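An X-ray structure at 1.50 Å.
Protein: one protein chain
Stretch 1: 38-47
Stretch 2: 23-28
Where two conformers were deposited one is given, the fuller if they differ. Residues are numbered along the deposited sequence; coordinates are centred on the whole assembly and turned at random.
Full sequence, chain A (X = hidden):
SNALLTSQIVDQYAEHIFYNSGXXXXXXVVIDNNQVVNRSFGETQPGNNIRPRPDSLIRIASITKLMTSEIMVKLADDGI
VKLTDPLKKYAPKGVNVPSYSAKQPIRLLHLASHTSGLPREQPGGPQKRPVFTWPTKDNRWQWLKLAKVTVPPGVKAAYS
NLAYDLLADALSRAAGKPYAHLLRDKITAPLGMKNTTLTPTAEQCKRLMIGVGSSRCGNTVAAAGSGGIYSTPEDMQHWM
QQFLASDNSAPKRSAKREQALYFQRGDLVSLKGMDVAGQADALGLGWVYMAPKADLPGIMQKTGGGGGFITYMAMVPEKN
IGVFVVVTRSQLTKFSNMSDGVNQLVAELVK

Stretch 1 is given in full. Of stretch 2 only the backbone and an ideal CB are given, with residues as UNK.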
# COMPACT_ATOMS: atom_id res chain seq x y z
N ASN A 38 -10.19 -15.88 -8.75
CA ASN A 38 -8.79 -15.66 -9.05
C ASN A 38 -8.52 -15.86 -10.53
O ASN A 38 -9.03 -16.81 -11.11
CB ASN A 38 -7.91 -16.63 -8.25
CG ASN A 38 -7.87 -16.29 -6.79
OD1 ASN A 38 -7.32 -15.27 -6.40
ND2 ASN A 38 -8.43 -17.16 -5.96
N ARG A 39 -7.72 -14.97 -11.12
CA ARG A 39 -7.28 -15.16 -12.50
C ARG A 39 -5.79 -14.86 -12.57
O ARG A 39 -5.29 -13.97 -11.86
CB ARG A 39 -8.04 -14.23 -13.47
CG ARG A 39 -9.55 -14.47 -13.54
CD ARG A 39 -9.87 -15.85 -14.10
NE ARG A 39 -11.30 -16.02 -14.31
CZ ARG A 39 -12.07 -16.78 -13.54
NH1 ARG A 39 -11.53 -17.45 -12.53
NH2 ARG A 39 -13.37 -16.89 -13.80
N SER A 40 -5.08 -15.63 -13.38
CA SER A 40 -3.66 -15.42 -13.61
C SER A 40 -3.41 -15.45 -15.11
O SER A 40 -3.99 -16.26 -15.83
CB SER A 40 -2.83 -16.52 -12.95
OG SER A 40 -3.06 -16.56 -11.55
N PHE A 41 -2.52 -14.57 -15.57
CA PHE A 41 -2.21 -14.49 -16.99
C PHE A 41 -0.73 -14.28 -17.21
O PHE A 41 -0.04 -13.71 -16.36
CB PHE A 41 -2.92 -13.30 -17.63
CG PHE A 41 -4.41 -13.33 -17.49
CD1 PHE A 41 -5.19 -14.00 -18.40
CD2 PHE A 41 -5.02 -12.64 -16.44
CE1 PHE A 41 -6.58 -14.01 -18.27
CE2 PHE A 41 -6.40 -12.65 -16.31
CZ PHE A 41 -7.18 -13.34 -17.22
N GLY A 42 -0.26 -14.67 -18.39
CA GLY A 42 1.09 -14.35 -18.79
C GLY A 42 2.13 -15.23 -18.14
O GLY A 42 1.91 -16.42 -17.92
N GLU A 43 3.28 -14.62 -17.82
CA GLU A 43 4.47 -15.38 -17.44
C GLU A 43 5.10 -14.78 -16.21
O GLU A 43 5.04 -13.57 -16.01
CB GLU A 43 5.49 -15.30 -18.57
CG GLU A 43 4.98 -15.63 -19.93
CD GLU A 43 6.05 -15.37 -20.97
OE1 GLU A 43 6.31 -14.19 -21.31
OE2 GLU A 43 6.63 -16.36 -21.43
N THR A 44 5.75 -15.62 -15.41
CA THR A 44 6.46 -15.15 -14.22
C THR A 44 7.84 -14.57 -14.53
O THR A 44 8.46 -13.98 -13.67
CB THR A 44 6.60 -16.26 -13.16
OG1 THR A 44 7.32 -17.35 -13.74
CG2 THR A 44 5.23 -16.74 -12.67
N GLN A 45 8.33 -14.77 -15.75
CA GLN A 45 9.53 -14.11 -16.25
C GLN A 45 9.38 -14.03 -17.77
O GLN A 45 8.84 -14.95 -18.37
CB GLN A 45 10.80 -14.91 -15.89
CG GLN A 45 10.93 -15.26 -14.41
CD GLN A 45 12.27 -15.90 -14.06
OE1 GLN A 45 13.25 -15.76 -14.79
NE2 GLN A 45 12.32 -16.59 -12.92
N PRO A 46 9.84 -12.93 -18.39
CA PRO A 46 9.66 -12.82 -19.85
C PRO A 46 10.18 -14.06 -20.57
O PRO A 46 11.33 -14.46 -20.37
CB PRO A 46 10.48 -11.58 -20.21
CG PRO A 46 10.37 -10.74 -18.96
CD PRO A 46 10.49 -11.73 -17.83
N GLY A 47 9.31 -14.70 -21.36
CA GLY A 47 9.69 -15.84 -22.17
C GLY A 47 9.64 -17.20 -21.49
O GLY A 47 9.87 -18.21 -22.16
N UNK A 23 1.01 -6.20 -19.46
CA UNK A 23 1.65 -7.05 -18.46
C UNK A 23 2.52 -8.15 -19.05
O UNK A 23 2.17 -8.78 -20.05
CB UNK A 23 0.58 -7.68 -17.57
N UNK A 24 3.64 -8.42 -18.37
CA UNK A 24 4.39 -9.65 -18.63
C UNK A 24 3.62 -10.78 -17.94
O UNK A 24 3.31 -11.82 -18.55
CB UNK A 24 5.83 -9.56 -18.13
N UNK A 25 3.30 -10.57 -16.66
CA UNK A 25 2.46 -11.50 -15.91
C UNK A 25 1.47 -10.74 -15.06
O UNK A 25 1.70 -9.57 -14.73
CB UNK A 25 3.31 -12.42 -15.03
N UNK A 26 0.38 -11.39 -14.68
CA UNK A 26 -0.65 -10.75 -13.87
C UNK A 26 -1.33 -11.76 -12.95
O UNK A 26 -1.62 -12.90 -13.36
CB UNK A 26 -1.69 -10.07 -14.77
N UNK A 27 -1.61 -11.33 -11.71
CA UNK A 27 -2.55 -12.04 -10.87
C UNK A 27 -3.65 -11.08 -10.44
O UNK A 27 -3.39 -9.94 -10.04
CB UNK A 27 -1.85 -12.65 -9.66
N UNK A 28 -4.89 -11.56 -10.49
CA UNK A 28 -6.07 -10.78 -10.14
C UNK A 28 -6.85 -11.55 -9.08
O UNK A 28 -7.13 -12.76 -9.26
CB UNK A 28 -6.94 -10.50 -11.37

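Residues 38-42 and 25-28 run as antiparallel strands, and the backbone atoms of both stretches define the register. Position 23 lies before the pairing begins. Its CA-to-CB bond points toward stretch 1, but an ideal CB has nothing of that stretch within 5.5 Å, so stretch 1 sets little restriction on the side chain; the residue is Ala23, which makes no contact with stretch 1.

At position 24 the carbonyl already closes the ladder, accepting a hydrogen bond from Glu43 N (N to O, 2.9 Å). The CB points sideways, 4.8 Å from Pro46 CG, so stretch 1 offers an apolar ring at a distance that one or two further carbons could bridge. Valine, isoleucine, leucine or a longer aliphatic chain would suit. Val24 is found, with chi1 in the t well, and its CG1 lies 4.0 Å from Pro46 CG. A water donates to both Val24 O (2.7 Å) and Glu43 OE1 (2.9 Å), tying this carbonyl to the acid as well.

Position 25 is far more restrictive. Phi and psi of -138° and 158° are ordinary strand values and do not by themselves call for glycine, yet an ideal CB would sit 2.3 Å from Glu43 O, a clash. Glycine alone fits this backbone, and Gly25 is present. It pairs with Gly42 at a CA-CA distance of 4.3 Å, and its CA makes CA-H...O contacts with Phe41 O (3.4 Å) and Glu43 O (3.3 Å).

Position 26 forms a hydrogen-bonded pair with Phe41: its N donates to Phe41 O and its O accepts from Phe41 N, both 2.9 Å. The CB shares a sheet face with the Phe41 ring, favouring an apolar side chain, such as leucine, isoleucine, methionine or an aromatic. The residue is Met26, deposited as selenomethionine; extended through t rotamers at chi1 and chi2, it brings CE to 4.0 Å from Phe41 CE2, approaching the ring obliquely.

The CB of position 27 turns to the other face, beside Ser40, 4.5 Å from Ser40 OG. Stretch 1 offers the Ser40 hydroxyl there, so a small apolar or small polar side chain (alanine, serine, threonine or valine) could be accommodated as far as stretch 1 is concerned. Ala27 makes no hydrogen bond to Ser40 OG, which is satisfied elsewhere in the structure, and adds little beyond its backbone, whose CA lies 3.5 Å from Arg39 O.

Position 28 returns to the face of Arg39 and Phe41. Its N donates to Arg39 O (2.8 Å) and its O accepts from Arg39 N (2.9 Å). The CB is 5.4 Å from Phe41 CE2, while the arginine's end leads away, leaving aliphatic surface that would suit leucine, isoleucine, valine or methionine. Leu28 occupies it, its CB 4.3 Å from Arg39 CB.

Stretch 2 23-28: AVGMAL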
# COMPACT_ATOMS: atom_id res chain seq x y z
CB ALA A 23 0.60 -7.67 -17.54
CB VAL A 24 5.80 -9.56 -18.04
CG1 VAL A 24 6.49 -10.92 -18.11
CG2 VAL A 24 6.63 -8.50 -18.77
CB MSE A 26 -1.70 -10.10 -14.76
CG MSE A 26 -2.84 -9.45 -13.99
SE MSE A 26 -4.00 -8.51 -15.21
CE MSE A 26 -5.71 -9.06 -14.60
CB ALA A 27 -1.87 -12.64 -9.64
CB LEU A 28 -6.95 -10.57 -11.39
CG LEU A 28 -8.26 -9.78 -11.20
CD1 LEU A 28 -8.00 -8.30 -10.92
CD2 LEU A 28 -9.11 -9.93 -12.45
O HOH W 1 4.06 -12.36 -21.09
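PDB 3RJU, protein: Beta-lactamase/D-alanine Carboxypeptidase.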